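Side-chain contacts in betainyl-CoA thiolase (Pseudomonas putida, PDB 2HLJ), which probably transfers or hydrolyses acyl groups carried as coenzyme A thioesters, with betainyl-CoA the likely substrate, on a hotdog-fold scaffold: residues Y28-I31 with F32-T36; A38-R42 with I43-A47; F125-T128 with T129-L133. All blocks are in the same frame, centred on the assembly; numbering follows the deposited sequence. Where two conformers were deposited one is given.

Contact 1 (Y28-I31 with F32-T36)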
ATOM      1  N   TYR A  28       6.214  -4.310  -1.762  1.00 19.40           N
ATOM      2  CA  TYR A  28       6.267  -3.467  -2.986  1.00 17.10           C
ATOM      3  C   TYR A  28       6.119  -2.008  -2.549  1.00 16.44           C
ATOM      4  O   TYR A  28       6.897  -1.145  -2.963  1.00 18.97           O
ATOM      5  CB  TYR A  28       5.137  -3.750  -3.945  1.00 19.53           C
ATOM      6  CG  TYR A  28       5.069  -5.053  -4.706  1.00 17.03           C
ATOM      7  CD1 TYR A  28       4.654  -6.215  -4.089  1.00 18.82           C
ATOM      8  CD2 TYR A  28       5.280  -5.088  -6.094  1.00 18.60           C
ATOM      9  CE1 TYR A  28       4.529  -7.378  -4.796  1.00 21.23           C
ATOM     10  CE2 TYR A  28       5.138  -6.253  -6.821  1.00 19.69           C
ATOM     11  CZ  TYR A  28       4.754  -7.408  -6.161  1.00 19.40           C
ATOM     12  OH  TYR A  28       4.590  -8.605  -6.847  1.00 18.33           O
ATOM     13  N   LEU A  29       5.141  -1.745  -1.675  1.00 19.59           N
ATOM     14  CA  LEU A  29       4.936  -0.399  -1.117  1.00 18.46           C
ATOM     15  C   LEU A  29       6.095   0.101  -0.258  1.00 14.79           C
ATOM     16  O   LEU A  29       6.392   1.283  -0.288  1.00 17.29           O
ATOM     17  CB  LEU A  29       3.596  -0.278  -0.371  1.00 16.79           C
ATOM     18  CG  LEU A  29       3.007   1.127  -0.221  1.00 25.20           C
ATOM     19  CD1 LEU A  29       2.520   1.737  -1.562  1.00 28.87           C
ATOM     20  CD2 LEU A  29       1.820   1.102   0.776  1.00 23.37           C
ATOM     21  N   LEU A  30       6.776  -0.782   0.483  1.00 16.29           N
ATOM     22  CA  LEU A  30       7.978  -0.390   1.196  1.00 13.47           C
ATOM     23  C   LEU A  30       9.085   0.115   0.274  1.00 18.50           C
ATOM     24  O   LEU A  30       9.733   1.147   0.555  1.00 19.23           O
ATOM     25  CB  LEU A  30       8.513  -1.538   2.089  1.00 16.25           C
ATOM     26  CG  LEU A  30       9.693  -1.130   2.956  1.00 15.37           C
ATOM     27  CD1 LEU A  30       9.329   0.023   3.880  1.00 15.20           C
ATOM     28  CD2 LEU A  30      10.271  -2.313   3.759  1.00 17.77           C
ATOM     29  N   ILE A  31       9.327  -0.619  -0.808  1.00 17.56           N
ATOM     30  CA  ILE A  31      10.317  -0.220  -1.821  1.00 17.53           C
ATOM     31  C   ILE A  31       9.943   1.140  -2.387  1.00 16.07           C
ATOM     32  O   ILE A  31      10.778   2.026  -2.494  1.00 18.42           O
ATOM     33  CB  ILE A  31      10.393  -1.265  -2.973  1.00 16.32           C
ATOM     34  CG1 ILE A  31      10.953  -2.582  -2.472  1.00 19.02           C
ATOM     35  CG2 ILE A  31      11.156  -0.712  -4.175  1.00 21.09           C
ATOM     36  CD1 ILE A  31      10.614  -3.732  -3.384  1.00 19.99           C
ATOM     37  N   PHE A  32       8.672   1.342  -2.713  1.00 17.45           N
ATOM     38  CA  PHE A  32       8.245   2.680  -3.120  1.00 17.35           C
ATOM     39  C   PHE A  32       8.414   3.779  -2.038  1.00 19.17           C
ATOM     40  O   PHE A  32       8.755   4.924  -2.371  1.00 20.20           O
ATOM     41  CB  PHE A  32       6.790   2.670  -3.633  1.00 16.83           C
ATOM     42  CG  PHE A  32       6.553   1.865  -4.885  1.00 20.17           C
ATOM     43  CD1 PHE A  32       7.508   1.737  -5.887  1.00 17.89           C
ATOM     44  CD2 PHE A  32       5.275   1.341  -5.125  1.00 19.72           C
ATOM     45  CE1 PHE A  32       7.221   1.037  -7.053  1.00 17.46           C
ATOM     46  CE2 PHE A  32       5.016   0.590  -6.238  1.00 10.75           C
ATOM     47  CZ  PHE A  32       5.966   0.465  -7.231  1.00 14.49           C
ATOM     48  N   SER A  33       8.220   3.444  -0.759  1.00 19.98           N
ATOM     49  CA  SER A  33       8.412   4.410   0.365  1.00 18.56           C
ATOM     50  C   SER A  33       9.854   4.883   0.435  1.00 18.45           C
ATOM     51  O   SER A  33      10.129   6.064   0.648  1.00 18.26           O
ATOM     52  CB  SER A  33       8.034   3.779   1.727  1.00 17.06           C
ATOM     53  OG  SER A  33       7.708   4.750   2.734  1.00 18.97           O
ATOM     54  N   TYR A  34      10.764   3.938   0.305  1.00 20.06           N
ATOM     55  CA  TYR A  34      12.176   4.239   0.266  1.00 20.61           C
ATOM     56  C   TYR A  34      12.486   5.102  -0.946  1.00 19.61           C
ATOM     57  O   TYR A  34      13.288   5.996  -0.858  1.00 16.68           O
ATOM     58  CB  TYR A  34      13.004   2.980   0.211  1.00 20.77           C
ATOM     59  CG  TYR A  34      12.993   2.115   1.457  1.00 22.00           C
ATOM     60  CD1 TYR A  34      12.775   2.653   2.730  1.00 24.53           C
ATOM     61  CD2 TYR A  34      13.266   0.765   1.362  1.00 27.06           C
ATOM     62  CE1 TYR A  34      12.784   1.839   3.864  1.00 23.49           C
ATOM     63  CE2 TYR A  34      13.305  -0.042   2.481  1.00 25.38           C
ATOM     64  CZ  TYR A  34      13.058   0.489   3.727  1.00 26.97           C
ATOM     65  OH  TYR A  34      13.085  -0.347   4.835  1.00 26.09           O
ATOM     66  N   ALA A  35      11.812   4.841  -2.054  1.00 19.68           N
ATOM     67  CA  ALA A  35      11.948   5.673  -3.256  1.00 23.25           C
ATOM     68  C   ALA A  35      11.501   7.115  -3.000  1.00 22.32           C
ATOM     69  O   ALA A  35      12.150   8.062  -3.471  1.00 22.51           O
ATOM     70  CB  ALA A  35      11.157   5.087  -4.416  1.00 22.77           C
ATOM     71  N   THR A  36      10.375   7.281  -2.295  1.00 22.17           N
ATOM     72  CA  THR A  36       9.879   8.618  -1.896  1.00 19.02           C
ATOM     73  C   THR A  36      10.920   9.322  -1.024  1.00 19.54           C
ATOM     74  O   THR A  36      11.236  10.490  -1.234  1.00 20.28           O
ATOM     75  CB  THR A  36       8.558   8.504  -1.124  1.00 19.23           C
ATOM     76  OG1 THR A  36       7.541   7.931  -1.955  1.00 18.94           O
ATOM     77  CG2 THR A  36       8.082   9.881  -0.622  1.00 24.02           C
TER

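Contact 2 (A38-R42 with I43-A47)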
ATOM      1  N   ALA A  38      14.236   8.842  -0.972  1.00 21.13           N
ATOM      2  CA  ALA A  38      15.323   9.183  -1.873  1.00 20.80           C
ATOM      3  C   ALA A  38      14.986  10.364  -2.781  1.00 19.35           C
ATOM      4  O   ALA A  38      15.853  11.159  -3.091  1.00 21.88           O
ATOM      5  CB  ALA A  38      15.702   7.955  -2.719  1.00 23.69           C
ATOM      6  N   LEU A  39      13.747  10.477  -3.221  1.00 19.84           N
ATOM      7  CA  LEU A  39      13.336  11.639  -3.988  1.00 19.48           C
ATOM      8  C   LEU A  39      13.473  12.925  -3.149  1.00 20.15           C
ATOM      9  O   LEU A  39      13.910  13.957  -3.652  1.00 19.48           O
ATOM     10  CB  LEU A  39      11.901  11.479  -4.463  1.00 18.66           C
ATOM     11  CG  LEU A  39      11.396  12.589  -5.375  1.00 21.68           C
ATOM     12  CD1 LEU A  39      12.183  12.699  -6.679  1.00 26.30           C
ATOM     13  CD2 LEU A  39       9.922  12.432  -5.618  1.00 26.09           C
HETATM   14  N   MSE A  40      13.127  12.849  -1.870  1.00 19.31           N
HETATM   15  CA  MSE A  40      13.264  13.998  -0.987  1.00 20.77           C
HETATM   16  C   MSE A  40      14.729  14.325  -0.723  1.00 21.59           C
HETATM   17  O   MSE A  40      15.099  15.510  -0.708  1.00 17.66           O
HETATM   18  CB  MSE A  40      12.468  13.818   0.316  1.00 22.82           C
HETATM   19  CG  MSE A  40      10.965  13.773   0.142  1.00 25.55           C
HETATM   20 SE   MSE A  40      10.281  15.136  -1.069  0.75 39.71          SE
HETATM   21  CE  MSE A  40       9.692  14.036  -2.545  1.00 40.91           C
ATOM     22  N   ASP A  41      15.582  13.312  -0.573  1.00 22.95           N
ATOM     23  CA  ASP A  41      17.036  13.576  -0.556  1.00 23.46           C
ATOM     24  C   ASP A  41      17.533  14.289  -1.820  1.00 23.61           C
ATOM     25  O   ASP A  41      18.364  15.199  -1.751  1.00 24.58           O
ATOM     26  CB  ASP A  41      17.859  12.299  -0.416  1.00 24.55           C
ATOM     27  CG  ASP A  41      17.789  11.703   0.952  1.00 29.87           C
ATOM     28  OD1 ASP A  41      17.533  12.460   1.931  1.00 31.93           O
ATOM     29  OD2 ASP A  41      17.987  10.459   1.042  1.00 33.16           O
ATOM     30  N   ARG A  42      17.028  13.888  -2.968  1.00 24.78           N
ATOM     31  CA  ARG A  42      17.465  14.493  -4.227  1.00 27.21           C
ATOM     32  C   ARG A  42      17.110  15.960  -4.308  1.00 27.34           C
ATOM     33  O   ARG A  42      17.899  16.761  -4.816  1.00 26.67           O
ATOM     34  CB  ARG A  42      16.821  13.800  -5.433  1.00 29.10           C
ATOM     35  CG  ARG A  42      17.371  12.469  -5.773  1.00 34.19           C
ATOM     36  CD  ARG A  42      16.708  12.018  -7.054  1.00 41.68           C
ATOM     37  NE  ARG A  42      17.206  10.729  -7.524  1.00 38.15           N
ATOM     38  CZ  ARG A  42      18.036  10.574  -8.553  1.00 35.70           C
ATOM     39  NH1 ARG A  42      18.455  11.611  -9.271  1.00 25.56           N
ATOM     40  NH2 ARG A  42      18.424   9.360  -8.872  1.00 34.84           N
ATOM     41  N   ILE A  43      15.913  16.319  -3.848  1.00 26.45           N
ATOM     42  CA  ILE A  43      15.546  17.716  -3.860  1.00 25.61           C
ATOM     43  C   ILE A  43      15.933  18.429  -2.572  1.00 26.06           C
ATOM     44  O   ILE A  43      15.711  19.610  -2.449  1.00 26.01           O
ATOM     45  CB  ILE A  43      14.080  17.948  -4.256  1.00 29.35           C
ATOM     46  CG1 ILE A  43      13.098  17.491  -3.192  1.00 29.57           C
ATOM     47  CG2 ILE A  43      13.772  17.290  -5.619  1.00 30.17           C
ATOM     48  CD1 ILE A  43      11.665  17.951  -3.516  1.00 29.58           C
ATOM     49  N   GLY A  44      16.554  17.717  -1.630  1.00 25.41           N
ATOM     50  CA  GLY A  44      17.067  18.321  -0.394  1.00 23.46           C
ATOM     51  C   GLY A  44      15.985  18.871   0.500  1.00 21.44           C
ATOM     52  O   GLY A  44      16.203  19.839   1.200  1.00 22.85           O
ATOM     53  N   LEU A  45      14.834  18.225   0.535  1.00 21.34           N
ATOM     54  CA  LEU A  45      13.706  18.743   1.308  1.00 20.68           C
ATOM     55  C   LEU A  45      13.984  18.548   2.779  1.00 19.71           C
ATOM     56  O   LEU A  45      14.192  17.421   3.223  1.00 21.83           O
ATOM     57  CB  LEU A  45      12.405  18.067   0.934  1.00 20.57           C
ATOM     58  CG  LEU A  45      11.180  18.438   1.796  1.00 23.20           C
ATOM     59  CD1 LEU A  45      10.775  19.888   1.645  1.00 28.90           C
ATOM     60  CD2 LEU A  45      10.002  17.541   1.490  1.00 24.58           C
ATOM     61  N   ASP A  46      13.991  19.653   3.516  1.00 20.05           N
ATOM     62  CA  ASP A  46      14.262  19.656   4.961  1.00 21.49           C
ATOM     63  C   ASP A  46      15.541  18.910   5.319  1.00 20.10           C
ATOM     64  O   ASP A  46      15.613  18.269   6.352  1.00 19.20           O
ATOM     65  CB  ASP A  46      13.083  19.077   5.725  1.00 20.50           C
ATOM     66  CG  ASP A  46      11.824  19.892   5.560  1.00 25.03           C
ATOM     67  OD1 ASP A  46      11.862  21.129   5.770  1.00 26.63           O
ATOM     68  OD2 ASP A  46      10.783  19.291   5.243  1.00 18.57           O
ATOM     69  N   ALA A  47      16.560  19.074   4.479  1.00 20.12           N
ATOM     70  CA  ALA A  47      17.814  18.321   4.569  1.00 20.07           C
ATOM     71  C   ALA A  47      18.607  18.540   5.855  1.00 21.17           C
ATOM     72  O   ALA A  47      19.417  17.694   6.272  1.00 21.20           O
ATOM     73  CB  ALA A  47      18.696  18.649   3.359  1.00 23.72           C
TER
HETATM   74  O   HOH W   1      15.976  15.414   2.597  1.00 22.34           O

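Contact 3 (F125-T128 with T129-L133)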
ATOM      1  N   PHE A 125       5.920  24.562   0.977  1.00 32.25           N
ATOM      2  CA  PHE A 125       7.203  24.352   0.289  1.00 29.30           C
ATOM      3  C   PHE A 125       7.861  25.687   0.004  1.00 28.11           C
ATOM      4  O   PHE A 125       7.221  26.597  -0.517  1.00 31.00           O
ATOM      5  CB  PHE A 125       7.018  23.628  -1.050  1.00 26.03           C
ATOM      6  CG  PHE A 125       6.512  22.226  -0.913  1.00 20.50           C
ATOM      7  CD1 PHE A 125       7.142  21.325  -0.072  1.00 19.84           C
ATOM      8  CD2 PHE A 125       5.408  21.806  -1.621  1.00 21.89           C
ATOM      9  CE1 PHE A 125       6.680  20.030   0.071  1.00 19.19           C
ATOM     10  CE2 PHE A 125       4.936  20.517  -1.497  1.00 16.07           C
ATOM     11  CZ  PHE A 125       5.587  19.622  -0.637  1.00 23.46           C
ATOM     12  N   GLY A 126       9.141  25.804   0.323  1.00 26.17           N
ATOM     13  CA  GLY A 126       9.848  27.045   0.056  1.00 26.75           C
ATOM     14  C   GLY A 126      10.247  27.187  -1.412  1.00 26.36           C
ATOM     15  O   GLY A 126      10.276  26.198  -2.162  1.00 23.53           O
ATOM     16  N   HIS A 127      10.606  28.410  -1.796  1.00 24.36           N
ATOM     17  CA  HIS A 127      10.997  28.746  -3.161  1.00 27.16           C
ATOM     18  C   HIS A 127      11.998  27.775  -3.799  1.00 26.65           C
ATOM     19  O   HIS A 127      11.839  27.405  -4.943  1.00 26.96           O
ATOM     20  CB  HIS A 127      11.556  30.175  -3.235  1.00 30.29           C
ATOM     21  CG  HIS A 127      12.005  30.576  -4.612  1.00 40.96           C
ATOM     22  ND1 HIS A 127      13.315  30.459  -5.037  1.00 48.51           N
ATOM     23  CD2 HIS A 127      11.313  31.069  -5.670  1.00 46.30           C
ATOM     24  CE1 HIS A 127      13.411  30.873  -6.290  1.00 46.43           C
ATOM     25  NE2 HIS A 127      12.211  31.249  -6.697  1.00 46.96           N
ATOM     26  N   THR A 128      13.011  27.372  -3.049  1.00 25.80           N
ATOM     27  CA  THR A 128      14.039  26.461  -3.531  1.00 25.97           C
ATOM     28  C   THR A 128      13.505  25.065  -3.851  1.00 24.72           C
ATOM     29  O   THR A 128      13.884  24.461  -4.848  1.00 22.77           O
ATOM     30  CB  THR A 128      15.157  26.332  -2.468  1.00 27.45           C
ATOM     31  OG1 THR A 128      15.707  27.627  -2.196  1.00 29.88           O
ATOM     32  CG2 THR A 128      16.264  25.455  -2.945  1.00 32.14           C
ATOM     33  N   THR A 129      12.642  24.542  -2.978  1.00 23.31           N
ATOM     34  CA  THR A 129      11.975  23.270  -3.197  1.00 22.08           C
ATOM     35  C   THR A 129      11.150  23.312  -4.480  1.00 19.01           C
ATOM     36  O   THR A 129      11.200  22.375  -5.277  1.00 19.57           O
ATOM     37  CB  THR A 129      11.037  22.881  -1.988  1.00 21.20           C
ATOM     38  OG1 THR A 129      11.812  22.735  -0.801  1.00 23.69           O
ATOM     39  CG2 THR A 129      10.332  21.582  -2.238  1.00 21.11           C
ATOM     40  N   VAL A 130      10.354  24.366  -4.649  1.00 19.41           N
ATOM     41  CA  VAL A 130       9.539  24.511  -5.845  1.00 20.58           C
ATOM     42  C   VAL A 130      10.399  24.518  -7.105  1.00 22.35           C
ATOM     43  O   VAL A 130      10.034  23.924  -8.132  1.00 22.18           O
ATOM     44  CB  VAL A 130       8.697  25.786  -5.822  1.00 18.75           C
ATOM     45  CG1 VAL A 130       8.015  25.998  -7.150  1.00 24.43           C
ATOM     46  CG2 VAL A 130       7.649  25.722  -4.713  1.00 21.52           C
ATOM     47  N   CYS A 131      11.512  25.237  -7.045  1.00 22.94           N
ATOM     48  CA  CYS A 131      12.418  25.290  -8.190  0.50 22.35           C
ATOM     49  C   CYS A 131      12.986  23.916  -8.516  1.00 21.73           C
ATOM     50  O   CYS A 131      13.041  23.538  -9.679  1.00 17.77           O
ATOM     51  CB  CYS A 131      13.539  26.315  -7.979  0.50 24.24           C
ATOM     52  SG  CYS A 131      12.949  28.026  -8.059  0.50 23.06           S
ATOM     53  N   ARG A 132      13.372  23.139  -7.506  1.00 19.75           N
ATOM     54  CA  ARG A 132      13.883  21.780  -7.775  1.00 19.75           C
ATOM     55  C   ARG A 132      12.771  20.840  -8.299  1.00 19.22           C
ATOM     56  O   ARG A 132      12.998  20.046  -9.209  1.00 17.51           O
ATOM     57  CB  ARG A 132      14.564  21.209  -6.536  1.00 20.82           C
ATOM     58  CG  ARG A 132      15.727  22.074  -6.099  1.00 19.87           C
ATOM     59  CD  ARG A 132      16.358  21.638  -4.765  1.00 19.42           C
ATOM     60  NE  ARG A 132      17.432  22.568  -4.436  1.00 17.16           N
ATOM     61  CZ  ARG A 132      18.012  22.695  -3.251  1.00 20.39           C
ATOM     62  NH1 ARG A 132      17.622  21.973  -2.221  1.00 21.10           N
ATOM     63  NH2 ARG A 132      18.965  23.592  -3.090  1.00 18.49           N
ATOM     64  N   LEU A 133      11.566  20.959  -7.753  1.00 18.06           N
ATOM     65  CA  LEU A 133      10.430  20.200  -8.255  1.00 19.29           C
ATOM     66  C   LEU A 133      10.112  20.550  -9.718  1.00 19.66           C
ATOM     67  O   LEU A 133       9.867  19.671 -10.541  1.00 19.47           O
ATOM     68  CB  LEU A 133       9.183  20.452  -7.374  1.00 19.78           C
ATOM     69  CG  LEU A 133       9.222  19.821  -5.977  1.00 20.98           C
ATOM     70  CD1 LEU A 133       8.068  20.284  -5.104  1.00 24.78           C
ATOM     71  CD2 LEU A 133       9.245  18.314  -6.053  1.00 20.35           C
TER
HETATM   72  O   HOH W   2      10.280  23.538   1.319  1.00 32.48           O

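Contact 1 (Y28-I31 with F32-T36)
Leu30 sends CG anti to its own nitrogen (chi1 -174°), while Tyr34 turns its ring carbon anti to the carbonyl carbon (chi1 -68°); these choices bring the leucine branches and the phenol together one turn apart on helix 25-43, the long central helix of the hotdog fold. The Leu30 methyl CD1 lies over one face of the ring, 4.1 Å from the Tyr34 centroid and 26° off its normal, a CH-pi contact. The other methyl, CD2, reaches the hydroxyl end, 3.6 Å from Tyr34 OH. The backbone of these turns is regular, with Phe32 N bonded to Tyr28 O, Ser33 N to Leu29 O, Tyr34 N to Leu30 O and Ala35 N to Ile31 O. Phe32 and Ile31 turn to the sheet, packing on Val78 and Leu96, and the Phe32 ring also meets that of His94. The second subunit also packs here: Ser33 OG hydrogen-bonds Asp25 and Arg24 of that chain and also a glycerol, probably from the crystallisation liquor, and Leu29 meets its own copy there. Tyr28 O, besides accepting Phe32 N, stands 3.5 Å above the plane of the Phe32 ring, offset toward its rim.

Contact 2 (A38-R42 with I43-A47)
Met40, a selenomethionine here, lies side by side with both Ile43 and Leu45, all three pointing the same way, at the C-terminal end of helix 25-43. Its chain bends at chi2 and chi3, bringing the selenium against a methyl of each: SE is 3.5 Å from Leu45 CD2 and 4.0 Å from Ile43 CD1. Ile43 reaches this position with CG1 set between its backbone nitrogen and carbonyl carbon (chi1 70°), which also lays CG1 3.7 Å from Leu39 O. Ile43 meets Met40 within the last helical turn; Leu45 is brought back beside it by a Schellman motif. Gly44, with positive phi, is the C' residue; Leu45 N donates to Met40 O at 3.0 Å, and Gly44 N makes a weak bond of 3.1 Å to Asp41 O. A type II turn from Gly44 to Ala47 follows. On the polar side, a water lies 2.8 Å from Leu45 O and, at a long, weak distance, near Asp41 OD1, whose stronger partner is Ser53; it cannot serve every acceptor around it. The apolar cluster is continued by Leu57 of strand 57-66, beside Met40 and Leu45, and by Leu133 and Leu136 of helix 127-138, against Ile43. The chemistry is thus divided: the closing bonds give the Met40 and Asp41 carbonyls donors at the helix end, while the selenium, in place of the natural sulfur, touches the two methyls by dispersion.

Contact 3 (F125-T128 with T129-L133)
The His127 ring carries Cys131 SG over one face and the Arg132 guanidinium carries Thr128 CG2 over one of its own, both pairs set one turn apart at the start of helix 127-138. The sulfur stands 3.7 Å from the His127 centroid, 28° off the ring normal and displaced toward the rim, with CE1 its nearest ring atom at 3.4 Å from Cys131 SG; Cys131 has a second deposited conformer, so this sulfur-aromatic contact need not always be made. The threonine methyl sits centrally, Thr128 CG2 being 3.3 Å from Arg132 CZ. It gets there with CG2 anti to the Thr128 nitrogen, beside an arginine chain that runs extended from CG to NE. Phe125, just before the helix, crosses Thr129 at a slant, its CD1 3.9 Å from Thr129 CG2, and its ring also meets that of His114. Gly126 is the N-cap residue. Its carbonyl receives Val130 N at 3.1 Å, the first of a series continued by Cys131 N to His127 O and Arg132 N to Thr128 O. A water bridges the cap, accepting from Gly126 N at 2.7 Å and lying 2.7 Å from Thr129 OG1. Leu133 packs on Ile82 and Phe85 of strand 75-85. Along this largely exposed helix start, the methyl shields one face of the charged guanidinium, while Arg132 NH1 hydrogen-bonds Ile43 O. That positive group would probably reinforce the polarisation of the carbonyl at the end of helix 25-43.

In the fold
Contacts 1 and 2 follow one another along helix 25-43, their centres 15 Å apart: contact 1 occupies its buried middle, against the sheet and the second subunit, and contact 2 its C-terminal end. Contact 3 opens helix 127-138 and lies 11 Å, centre to centre, from contact 2, which it touches. There the hydrogen bond from Arg132 NH1 to Ile43 O measures 3.0 Å, and Leu133 CD2 packs 3.5 Å from Ile43 CD1, so the end of one helix meets the start of the other. Contacts 1 and 3 do not touch, their nearest atoms about 9 Å apart. A glycerol lies about 3 Å from the Ser33 side chain in contact 1, at the subunit interface.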